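PDB 3KTD: prephenate dehydrogenase from Corynebacterium glutamicum ATCC 13032, which probably acts as an NAD(P)+-dependent prephenate dehydrogenase, oxidatively decarboxylating prephenate to 4-hydroxyphenylpyruvate on the route to tyrosine. Local coordinates for residues D69-L74 with I165-D170; L16-G21 with D139-R144; E268-T271 with N276-Q279; R25-A30 with V172-A177. All coordinates share one frame; numbering follows the deposited sequence.

Interaction 1: residues D69-L74 with I165-D170; sequences DALIVL and ISIWKD
Leu71 carries the whole apolar contact from its side: its two methyls divide the surface of helix 162-177 between Ile167 and Asp170. CD1 of Leu71 meets the branch methyl CG2 of Ile167 at 4.0 Å, and the two side chains pass each other at a slant. Because CG of Leu71 is anti to the backbone N (chi1 174°), the isobutyl group stands out from the strand toward the helix. The other methyl lies against the root of Asp170, with CD2 of Leu71 4.2 Å from CB of Asp170 and 4.1 Å from its backbone C, well short of the carboxylate. All three residues are buried, and no hydrogen bond crosses between the segments.

This is the strand-helix packing of a Rossmann-type nucleotide-binding fold. Strand 71-74 runs parallel to 11-14 on one edge and to 97-99 on the other, and helix 162-177 lies over a face of the same sheet. Ile167 also rests on Val121 of strand 120-125, which extends the helix's seat beyond Leu71.

Charge enters beside the contact, just ahead of strand 71-74, through a third residue. OD2 of Asp69 and OD2 of Asp170 stay 6.6 Å apart, and Arg9 makes salt bridges to both, through NE to Asp69 and NH1 to Asp170. The same NH1 bonds to OG of Ser166, while Ser8 gives Asp170 OD2 a further hydrogen bond. Shared between two carboxylates, the guanidinium group probably offsets the repulsion that they would otherwise feel.

Interaction 2: residues L16-G21 with D139-R144; sequences LGLIGG and DGLFKR
The nearest CA atoms are those of Ile19 and Leu141, 8.4 Å apart, across a layer of side chains. Residues 16-21 turn from loop into helix 18-29, with Gly17 at the N-cap and its O accepting the first helical bond, from Gly21 N. Residues 139-144 form an irregular loop ahead of strand 146-149. Gly17 and Gly20 fit a GxGxxG pattern, consistent with the dinucleotide-binding turn of a Rossmann fold.

The CG of Leu141 lies anti to its backbone N (chi1 174°), carrying CD2 to the first turn of the helix. That CD2 is 4.0 Å from O of Leu18 and touches CG of Leu18 and CD1 of Ile19. Within the loop, the same methyl sits over the rim of one face of the Phe142 ring. The ring meets the helix edge-on: Ile19 O lies in the ring plane, 3.8 Å from CZ of Phe142, while CG2 of Ile19 packs against the same CZ at 4.1 Å, the two side chains crossing at about a right angle.

No hydrogen bond links the segments. The contact is therefore mainly dispersive, although the slightly positive aromatic rim may be weakly attracted to the O of Ile19.

Interaction 3: residues E268-T271 with N276-Q279; sequences EGLT and NIEQ
Leu270 and Ile277 supply the apolar half of this contact at the turn between two helices, and Gly269 and Asn276 the polar half. The branch methyl CG2 of Ile277 reaches CG of Leu270 at 3.7 Å and CD2 of Leu270 at 4.0 Å, so it lies against the fork of the leucine as the two side chains cross at a slant. Torsions explain the fit. In Leu270, CG is anti to the carbonyl carbon (chi1 -74°), which swings the fork round to the isoleucine. Ile277 puts CG1 between backbone N and carbonyl carbon (chi1 54°), and this turns CG2 to the leucine.

The CB of Asn276 points away from 268-271, and the amide is used locally: OD1 accepts the backbone N of Glu278 at 3.0 Å, closing an Asx turn over the start of helix 278-293, where Ile277 is the N-cap. The backbone N of Asn276 gives a nearly straight bond to Gly269 O, 2.9 Å long with 166° at the hydrogen, arriving from above the carbonyl plane. Gly269 carries no side chain, and the CA atoms of Gly269 and Asn276 come within 4.9 Å.

The pair thus closes the short turn, in the dimerization domain, between helices 249-270 and 278-293. Three helices of the second subunit cover it: Leu252 of its helix 249-270 packs on Leu270, Ile203 of its helix 187-214 on Ile277, and Glu246 of its helix 238-247 accepts the backbone N of Ile277.

Interaction 4: residues R25-A30 with V172-A177; sequences RDLHAA and VQMALA
Leu27 and Ala30, one turn of helix 18-29 apart, meet Met174 and Ala177, spaced likewise on helix 162-177. Arg25, at the start of the segment, turns its guanidinium group to Glu50 and Ser137. Asp26 points its CB toward helix 162-177 yet stops short of it; its OD1 accepts the backbone N of Gly140.

Leu27 follows as the principal bridge. Its CG is anti to the carbonyl carbon (chi1 -76°), and this brings the CD2 methyl to the facing helix, 4.2 Å from CG of Met174 and 4.5 Å from CB of Ala177. Met174, modelled as selenomethionine, crosses the leucine at about a right angle and offers its shaft, not its end. Its chain is extended as far as the selenium and bends only at the last torsion (chi3 65°), and the SE atom packs against the side chains of Leu71 and Val73 of strand 71-74.

At Ala30, just past the end of helix 18-29, the CA atoms come nearest: its CA is 7.2 Å from that of Ala177. The Ala30 methyl rests 4.1 Å from the carbonyl O of Ala177. Small residues on both sides permit this approach.

Two helices of the nucleotide-binding domain cross here and touch at a few side chains, with Met174 also resting on Trp147 of strand 146-149. Since no hydrogen bond or charge pair crosses between them, the association depends on shape and on the burial of Leu27 and Met174, while the polar ends of Arg25 and Asp26 are engaged by other partners.

In the fold
Interactions 1, 2 and 4 form one cluster in the nucleotide-binding domain, their centres 10 to 18 Å apart. Helix 162-177 serves interactions 1 and 4, which touch where the selenium of Met174 packs on Val73. Helix 18-29 serves interactions 2 and 4, joined through Asp26 and Gly140. Along the chain, 69-74 and 165-170 both fall between the segments of interaction 4, whereas interaction 2 alternates with each of the other two, so distant sequence is woven into a single sheet-and-helix unit. Interaction 3 follows all of them, its centre 44 to 52 Å from theirs, at a turn against the second subunit: the Rossmann-type nucleotide-binding fold and the dimer-forming helices occupy separate parts of the chain.

Interaction 1: residues D69-L74 with I165-D170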
loop_
_atom_site.group_PDB
_atom_site.type_symbol
_atom_site.label_atom_id
_atom_site.label_comp_id
_atom_site.label_asym_id
_atom_site.label_seq_id
_atom_site.Cartn_x
_atom_site.Cartn_y
_atom_site.Cartn_z
ATOM N N ASP A 69 37.202 -9.244 21.484
ATOM C CA ASP A 69 36.829 -7.869 21.101
ATOM C C ASP A 69 35.831 -7.858 19.927
ATOM O O ASP A 69 36.006 -7.118 18.954
ATOM C CB ASP A 69 38.062 -7.014 20.764
ATOM C CG ASP A 69 37.717 -5.519 20.592
ATOM O OD1 ASP A 69 36.956 -4.962 21.427
ATOM O OD2 ASP A 69 38.208 -4.900 19.618
ATOM N N ALA A 70 34.789 -8.674 20.024
ATOM C CA ALA A 70 33.821 -8.791 18.939
ATOM C C ALA A 70 32.906 -7.588 18.877
ATOM O O ALA A 70 32.608 -6.961 19.899
ATOM C CB ALA A 70 32.979 -10.052 19.099
ATOM N N LEU A 71 32.460 -7.270 17.666
ATOM C CA LEU A 71 31.429 -6.265 17.490
ATOM C C LEU A 71 30.135 -6.974 17.855
ATOM O O LEU A 71 29.828 -8.008 17.279
ATOM C CB LEU A 71 31.395 -5.777 16.051
ATOM C CG LEU A 71 30.259 -4.821 15.692
ATOM C CD1 LEU A 71 30.344 -3.528 16.465
ATOM C CD2 LEU A 71 30.288 -4.568 14.188
ATOM N N ILE A 72 29.404 -6.444 18.832
ATOM C CA ILE A 72 28.179 -7.081 19.312
ATOM C C ILE A 72 26.947 -6.454 18.660
ATOM O O ILE A 72 26.730 -5.248 18.770
ATOM C CB ILE A 72 28.037 -6.950 20.840
ATOM C CG1 ILE A 72 29.240 -7.569 21.552
ATOM C CG2 ILE A 72 26.756 -7.610 21.318
ATOM C CD1 ILE A 72 29.137 -7.547 23.071
ATOM N N VAL A 73 26.136 -7.264 17.985
ATOM C CA VAL A 73 24.914 -6.761 17.366
ATOM C C VAL A 73 23.726 -7.128 18.248
ATOM O O VAL A 73 23.459 -8.310 18.477
ATOM C CB VAL A 73 24.702 -7.356 15.959
ATOM C CG1 VAL A 73 23.357 -6.918 15.395
ATOM C CG2 VAL A 73 25.831 -6.954 15.023
ATOM N N LEU A 74 23.021 -6.128 18.765
ATOM C CA LEU A 74 21.835 -6.405 19.563
ATOM C C LEU A 74 20.661 -6.474 18.596
ATOM O O LEU A 74 20.055 -5.458 18.263
ATOM C CB LEU A 74 21.623 -5.349 20.651
ATOM C CG LEU A 74 22.838 -5.035 21.533
ATOM C CD1 LEU A 74 22.404 -4.202 22.738
ATOM C CD2 LEU A 74 23.547 -6.290 21.991
ATOM N N ILE A 165 35.798 5.570 16.301
ATOM C CA ILE A 165 35.851 5.611 14.843
ATOM C C ILE A 165 36.051 4.186 14.309
ATOM O O ILE A 165 35.461 3.809 13.301
ATOM C CB ILE A 165 36.955 6.580 14.323
ATOM C CG1 ILE A 165 36.619 8.031 14.707
ATOM C CG2 ILE A 165 37.094 6.478 12.805
ATOM C CD1 ILE A 165 37.666 9.074 14.302
ATOM N N SER A 166 36.855 3.392 15.015
ATOM C CA SER A 166 37.127 2.008 14.627
ATOM C C SER A 166 35.891 1.101 14.705
ATOM O O SER A 166 35.720 0.211 13.873
ATOM C CB SER A 166 38.249 1.443 15.504
ATOM O OG SER A 166 38.365 0.047 15.355
ATOM N N ILE A 167 35.057 1.305 15.722
ATOM C CA ILE A 167 33.810 0.545 15.864
ATOM C C ILE A 167 32.848 0.946 14.746
ATOM O O ILE A 167 32.228 0.100 14.097
ATOM C CB ILE A 167 33.130 0.805 17.213
ATOM C CG1 ILE A 167 33.962 0.220 18.356
ATOM C CG2 ILE A 167 31.739 0.185 17.238
ATOM C CD1 ILE A 167 33.518 0.698 19.731
ATOM N N TRP A 168 32.747 2.248 14.517
ATOM C CA TRP A 168 31.881 2.771 13.470
ATOM C C TRP A 168 32.226 2.163 12.115
ATOM O O TRP A 168 31.329 1.746 11.383
ATOM C CB TRP A 168 31.990 4.291 13.411
ATOM C CG TRP A 168 31.136 4.909 12.377
ATOM C CD1 TRP A 168 29.855 5.334 12.523
ATOM C CD2 TRP A 168 31.507 5.198 11.030
ATOM N NE1 TRP A 168 29.399 5.868 11.344
ATOM C CE2 TRP A 168 30.396 5.795 10.411
ATOM C CE3 TRP A 168 32.676 5.007 10.283
ATOM C CZ2 TRP A 168 30.411 6.200 9.085
ATOM C CZ3 TRP A 168 32.694 5.415 8.955
ATOM C CH2 TRP A 168 31.566 6.004 8.372
ATOM N N LYS A 169 33.516 2.104 11.791
ATOM C CA LYS A 169 33.961 1.519 10.529
ATOM C C LYS A 169 33.492 0.075 10.385
ATOM O O LYS A 169 32.837 -0.261 9.395
ATOM C CB LYS A 169 35.477 1.621 10.370
ATOM C CG LYS A 169 35.928 3.038 10.022
ATOM C CD LYS A 169 37.410 3.149 9.610
ATOM C CE LYS A 169 38.369 3.264 10.788
ATOM N NZ LYS A 169 39.679 3.769 10.309
ATOM N N ASP A 170 33.785 -0.766 11.372
ATOM C CA ASP A 170 33.353 -2.164 11.312
ATOM C C ASP A 170 31.826 -2.317 11.100
ATOM O O ASP A 170 31.388 -3.199 10.371
ATOM C CB ASP A 170 33.803 -2.933 12.560
ATOM C CG ASP A 170 35.281 -3.342 12.514
ATOM O OD1 ASP A 170 35.895 -3.394 11.423
ATOM O OD2 ASP A 170 35.833 -3.642 13.588
#

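Interaction 2: residues L16-G21 with D139-R144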
loop_
_atom_site.group_PDB
_atom_site.type_symbol
_atom_site.label_atom_id
_atom_site.label_comp_id
_atom_site.label_asym_id
_atom_site.label_seq_id
_atom_site.Cartn_x
_atom_site.Cartn_y
_atom_site.Cartn_z
ATOM N N LEU A 16 18.703 -14.130 17.323
ATOM C CA LEU A 16 18.812 -14.725 15.995
ATOM C C LEU A 16 17.460 -14.980 15.349
ATOM O O LEU A 16 17.123 -16.118 15.019
ATOM C CB LEU A 16 19.637 -16.019 16.062
ATOM C CG LEU A 16 21.102 -15.784 16.435
ATOM C CD1 LEU A 16 21.866 -17.093 16.659
ATOM C CD2 LEU A 16 21.771 -14.932 15.364
ATOM N N GLY A 17 16.698 -13.902 15.165
ATOM C CA GLY A 17 15.412 -13.947 14.460
ATOM C C GLY A 17 15.558 -13.474 13.020
ATOM O O GLY A 17 16.624 -13.605 12.422
ATOM N N LEU A 18 14.485 -12.918 12.457
ATOM C CA LEU A 18 14.516 -12.424 11.085
ATOM C C LEU A 18 15.784 -11.634 10.773
ATOM O O LEU A 18 16.496 -11.944 9.817
ATOM C CB LEU A 18 13.316 -11.531 10.809
ATOM C CG LEU A 18 13.256 -10.989 9.378
ATOM C CD1 LEU A 18 12.975 -12.114 8.389
ATOM C CD2 LEU A 18 12.216 -9.887 9.273
ATOM N N ILE A 19 16.056 -10.608 11.579
ATOM C CA ILE A 19 17.205 -9.729 11.343
ATOM C C ILE A 19 18.523 -10.389 11.722
ATOM O O ILE A 19 19.406 -10.526 10.885
ATOM C CB ILE A 19 17.107 -8.403 12.113
ATOM C CG1 ILE A 19 15.810 -7.657 11.788
ATOM C CG2 ILE A 19 18.290 -7.526 11.757
ATOM C CD1 ILE A 19 15.679 -7.280 10.357
ATOM N N GLY A 20 18.647 -10.787 12.981
ATOM C CA GLY A 20 19.881 -11.378 13.498
ATOM C C GLY A 20 20.291 -12.653 12.788
ATOM O O GLY A 20 21.453 -12.836 12.431
ATOM N N GLY A 21 19.322 -13.539 12.583
ATOM C CA GLY A 21 19.568 -14.809 11.917
ATOM C C GLY A 21 20.020 -14.606 10.489
ATOM O O GLY A 21 21.021 -15.198 10.056
ATOM N N ASP A 139 18.438 -15.822 3.344
ATOM C CA ASP A 139 19.643 -15.339 2.668
ATOM C C ASP A 139 19.349 -14.082 1.857
ATOM O O ASP A 139 18.247 -13.905 1.341
ATOM C CB ASP A 139 20.211 -16.425 1.751
ATOM C CG ASP A 139 20.784 -17.604 2.519
ATOM O OD1 ASP A 139 20.839 -18.710 1.960
ATOM O OD2 ASP A 139 21.180 -17.432 3.679
ATOM N N GLY A 140 20.337 -13.199 1.771
ATOM C CA GLY A 140 20.234 -11.988 0.964
ATOM C C GLY A 140 19.110 -11.030 1.300
ATOM O O GLY A 140 18.634 -10.322 0.425
ATOM N N LEU A 141 18.701 -10.987 2.564
ATOM C CA LEU A 141 17.644 -10.076 3.000
ATOM C C LEU A 141 18.026 -8.615 2.788
ATOM O O LEU A 141 17.182 -7.786 2.425
ATOM C CB LEU A 141 17.323 -10.294 4.484
ATOM C CG LEU A 141 16.326 -9.327 5.130
ATOM C CD1 LEU A 141 14.938 -9.487 4.522
ATOM C CD2 LEU A 141 16.284 -9.531 6.635
ATOM N N PHE A 142 19.303 -8.318 3.005
ATOM C CA PHE A 142 19.807 -6.955 2.997
ATOM C C PHE A 142 20.358 -6.477 1.656
ATOM O O PHE A 142 20.735 -5.310 1.534
ATOM C CB PHE A 142 20.902 -6.831 4.061
ATOM C CG PHE A 142 20.464 -7.278 5.423
ATOM C CD1 PHE A 142 19.618 -6.482 6.187
ATOM C CD2 PHE A 142 20.880 -8.497 5.932
ATOM C CE1 PHE A 142 19.199 -6.896 7.440
ATOM C CE2 PHE A 142 20.476 -8.914 7.181
ATOM C CZ PHE A 142 19.634 -8.116 7.939
ATOM N N LYS A 143 20.414 -7.362 0.661
ATOM C CA LYS A 143 20.943 -6.990 -0.644
ATOM C C LYS A 143 20.119 -5.827 -1.191
ATOM O O LYS A 143 18.887 -5.910 -1.293
ATOM C CB LYS A 143 20.944 -8.179 -1.617
ATOM N N ARG A 144 20.808 -4.728 -1.490
ATOM C CA ARG A 144 20.191 -3.515 -2.038
ATOM C C ARG A 144 19.145 -2.892 -1.091
ATOM O O ARG A 144 18.324 -2.069 -1.521
ATOM C CB ARG A 144 19.598 -3.768 -3.445
ATOM C CG ARG A 144 20.624 -4.224 -4.516
#

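Interaction 3: residues E268-T271 with N276-Q279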
loop_
_atom_site.group_PDB
_atom_site.type_symbol
_atom_site.label_atom_id
_atom_site.label_comp_id
_atom_site.label_asym_id
_atom_site.label_seq_id
_atom_site.Cartn_x
_atom_site.Cartn_y
_atom_site.Cartn_z
ATOM N N GLU A 268 -12.368 20.017 3.486
ATOM C CA GLU A 268 -12.880 21.332 3.087
ATOM C C GLU A 268 -13.225 21.279 1.611
ATOM O O GLU A 268 -14.306 21.705 1.199
ATOM C CB GLU A 268 -11.849 22.454 3.313
ATOM C CG GLU A 268 -11.502 22.765 4.775
ATOM C CD GLU A 268 -10.666 24.041 4.931
ATOM O OE1 GLU A 268 -11.095 25.094 4.414
ATOM O OE2 GLU A 268 -9.594 24.001 5.590
ATOM N N GLY A 269 -12.308 20.726 0.825
ATOM C CA GLY A 269 -12.472 20.634 -0.617
ATOM C C GLY A 269 -13.637 19.790 -1.102
ATOM O O GLY A 269 -14.339 20.183 -2.034
ATOM N N LEU A 270 -13.833 18.623 -0.494
ATOM C CA LEU A 270 -14.934 17.736 -0.886
ATOM C C LEU A 270 -16.300 18.267 -0.465
ATOM O O LEU A 270 -17.306 17.911 -1.076
ATOM C CB LEU A 270 -14.736 16.328 -0.324
ATOM C CG LEU A 270 -13.650 15.509 -1.023
ATOM C CD1 LEU A 270 -13.282 14.286 -0.185
ATOM C CD2 LEU A 270 -14.086 15.107 -2.445
ATOM N N THR A 271 -16.333 19.116 0.563
ATOM C CA THR A 271 -17.589 19.682 1.059
ATOM C C THR A 271 -17.967 21.037 0.441
ATOM O O THR A 271 -18.916 21.664 0.895
ATOM C CB THR A 271 -17.573 19.820 2.597
ATOM O OG1 THR A 271 -16.339 20.412 3.016
ATOM C CG2 THR A 271 -17.724 18.469 3.254
ATOM N N ASN A 276 -13.898 19.520 -4.810
ATOM C CA ASN A 276 -12.595 19.647 -5.443
ATOM C C ASN A 276 -11.430 19.225 -4.549
ATOM O O ASN A 276 -11.329 19.671 -3.409
ATOM C CB ASN A 276 -12.418 21.105 -5.871
ATOM C CG ASN A 276 -11.000 21.444 -6.269
ATOM O OD1 ASN A 276 -10.052 21.256 -5.507
ATOM N ND2 ASN A 276 -10.855 21.995 -7.453
ATOM N N ILE A 277 -10.557 18.372 -5.082
ATOM C CA ILE A 277 -9.329 17.977 -4.388
ATOM C C ILE A 277 -8.120 18.046 -5.326
ATOM O O ILE A 277 -7.284 17.143 -5.307
ATOM C CB ILE A 277 -9.420 16.547 -3.745
ATOM C CG1 ILE A 277 -9.838 15.499 -4.787
ATOM C CG2 ILE A 277 -10.392 16.533 -2.567
ATOM C CD1 ILE A 277 -9.332 14.099 -4.474
ATOM N N GLU A 278 -8.024 19.104 -6.139
ATOM C CA GLU A 278 -6.858 19.290 -7.022
ATOM C C GLU A 278 -5.570 19.244 -6.236
ATOM O O GLU A 278 -4.690 18.451 -6.537
ATOM C CB GLU A 278 -6.869 20.638 -7.760
ATOM C CG GLU A 278 -7.431 20.594 -9.156
ATOM C CD GLU A 278 -6.955 21.743 -10.045
ATOM O OE1 GLU A 278 -5.777 22.154 -9.909
ATOM O OE2 GLU A 278 -7.759 22.212 -10.895
ATOM N N GLN A 279 -5.466 20.122 -5.246
ATOM C CA GLN A 279 -4.257 20.232 -4.435
ATOM C C GLN A 279 -3.797 18.867 -3.902
ATOM O O GLN A 279 -2.656 18.476 -4.118
ATOM C CB GLN A 279 -4.448 21.255 -3.301
ATOM C CG GLN A 279 -3.303 21.284 -2.289
ATOM C CD GLN A 279 -3.252 22.572 -1.464
ATOM O OE1 GLN A 279 -3.627 23.644 -1.947
ATOM N NE2 GLN A 279 -2.762 22.471 -0.226
#

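Interaction 4: residues R25-A30 with V172-A177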
loop_
_atom_site.group_PDB
_atom_site.type_symbol
_atom_site.label_atom_id
_atom_site.label_comp_id
_atom_site.label_asym_id
_atom_site.label_seq_id
_atom_site.Cartn_x
_atom_site.Cartn_y
_atom_site.Cartn_z
ATOM N N ARG A 25 23.548 -15.635 8.743
ATOM C CA ARG A 25 23.609 -16.435 7.524
ATOM C C ARG A 25 24.394 -15.730 6.418
ATOM O O ARG A 25 25.233 -16.360 5.764
ATOM C CB ARG A 25 22.209 -16.777 7.010
ATOM C CG ARG A 25 21.430 -17.810 7.814
ATOM C CD ARG A 25 20.036 -17.982 7.190
ATOM N NE ARG A 25 19.219 -19.024 7.813
ATOM C CZ ARG A 25 19.366 -20.333 7.614
ATOM N NH1 ARG A 25 20.327 -20.798 6.825
ATOM N NH2 ARG A 25 18.557 -21.187 8.230
ATOM N N ASP A 26 24.118 -14.440 6.206
ATOM C CA ASP A 26 24.797 -13.686 5.145
ATOM C C ASP A 26 26.290 -13.494 5.450
ATOM O O ASP A 26 27.121 -13.551 4.543
ATOM C CB ASP A 26 24.123 -12.326 4.898
ATOM C CG ASP A 26 22.832 -12.432 4.085
ATOM O OD1 ASP A 26 22.643 -13.444 3.361
ATOM O OD2 ASP A 26 22.009 -11.483 4.152
ATOM N N LEU A 27 26.620 -13.268 6.720
ATOM C CA LEU A 27 28.005 -13.106 7.134
ATOM C C LEU A 27 28.770 -14.407 6.988
ATOM O O LEU A 27 29.963 -14.398 6.676
ATOM C CB LEU A 27 28.098 -12.626 8.581
ATOM C CG LEU A 27 27.782 -11.151 8.837
ATOM C CD1 LEU A 27 27.838 -10.853 10.318
ATOM C CD2 LEU A 27 28.725 -10.229 8.068
ATOM N N HIS A 28 28.077 -15.519 7.225
ATOM C CA HIS A 28 28.675 -16.847 7.113
ATOM C C HIS A 28 28.912 -17.160 5.648
ATOM O O HIS A 28 29.969 -17.677 5.285
ATOM C CB HIS A 28 27.755 -17.893 7.746
ATOM C CG HIS A 28 28.360 -19.257 7.859
ATOM N ND1 HIS A 28 29.294 -19.580 8.821
ATOM C CD2 HIS A 28 28.134 -20.392 7.158
ATOM C CE1 HIS A 28 29.631 -20.850 8.697
ATOM N NE2 HIS A 28 28.937 -21.367 7.698
ATOM N N ALA A 29 27.922 -16.834 4.815
ATOM C CA ALA A 29 28.010 -17.011 3.362
ATOM C C ALA A 29 29.214 -16.230 2.837
ATOM O O ALA A 29 30.074 -16.792 2.153
ATOM C CB ALA A 29 26.711 -16.545 2.672
ATOM N N ALA A 30 29.285 -14.947 3.204
ATOM C CA ALA A 30 30.411 -14.075 2.840
ATOM C C ALA A 30 31.725 -14.470 3.523
ATOM O O ALA A 30 32.730 -13.798 3.340
ATOM C CB ALA A 30 30.083 -12.608 3.150
ATOM N N VAL A 172 29.874 -0.280 9.497
ATOM C CA VAL A 172 29.617 0.073 8.113
ATOM C C VAL A 172 30.131 -1.031 7.183
ATOM O O VAL A 172 29.456 -1.417 6.218
ATOM C CB VAL A 172 30.264 1.412 7.771
ATOM C CG1 VAL A 172 30.059 1.745 6.314
ATOM C CG2 VAL A 172 29.676 2.493 8.641
ATOM N N GLN A 173 31.318 -1.549 7.483
ATOM C CA GLN A 173 31.878 -2.647 6.709
ATOM C C GLN A 173 30.991 -3.870 6.774
ATOM O O GLN A 173 30.855 -4.582 5.786
ATOM C CB GLN A 173 33.293 -2.996 7.201
ATOM C CG GLN A 173 34.331 -1.988 6.778
ATOM C CD GLN A 173 34.359 -1.823 5.284
ATOM O OE1 GLN A 173 34.007 -0.768 4.755
ATOM N NE2 GLN A 173 34.712 -2.891 4.586
HETATM N N MSE A 174 30.396 -4.102 7.944
HETATM C CA MSE A 174 29.468 -5.210 8.156
HETATM C C MSE A 174 28.221 -5.039 7.270
HETATM O O MSE A 174 27.874 -5.937 6.491
HETATM C CB MSE A 174 29.067 -5.295 9.636
HETATM C CG MSE A 174 28.307 -6.554 10.014
HETATM SE SE MSE A 174 27.485 -6.500 11.779
HETATM C CE MSE A 174 26.192 -5.078 11.498
ATOM N N ALA A 175 27.559 -3.891 7.387
ATOM C CA ALA A 175 26.369 -3.598 6.582
ATOM C C ALA A 175 26.668 -3.711 5.087
ATOM O O ALA A 175 25.832 -4.198 4.313
ATOM C CB ALA A 175 25.835 -2.213 6.903
ATOM N N LEU A 176 27.857 -3.263 4.678
ATOM C CA LEU A 176 28.245 -3.341 3.268
ATOM C C LEU A 176 28.581 -4.792 2.874
ATOM O O LEU A 176 28.281 -5.213 1.756
ATOM C CB LEU A 176 29.418 -2.406 2.957
ATOM C CG LEU A 176 29.212 -0.889 3.072
ATOM C CD1 LEU A 176 30.581 -0.195 2.951
ATOM C CD2 LEU A 176 28.232 -0.342 2.040
ATOM N N ALA A 177 29.175 -5.552 3.799
ATOM C CA ALA A 177 29.511 -6.965 3.564
ATOM C C ALA A 177 28.300 -7.843 3.184
ATOM O O ALA A 177 28.482 -8.887 2.535
ATOM C CB ALA A 177 30.216 -7.551 4.783
#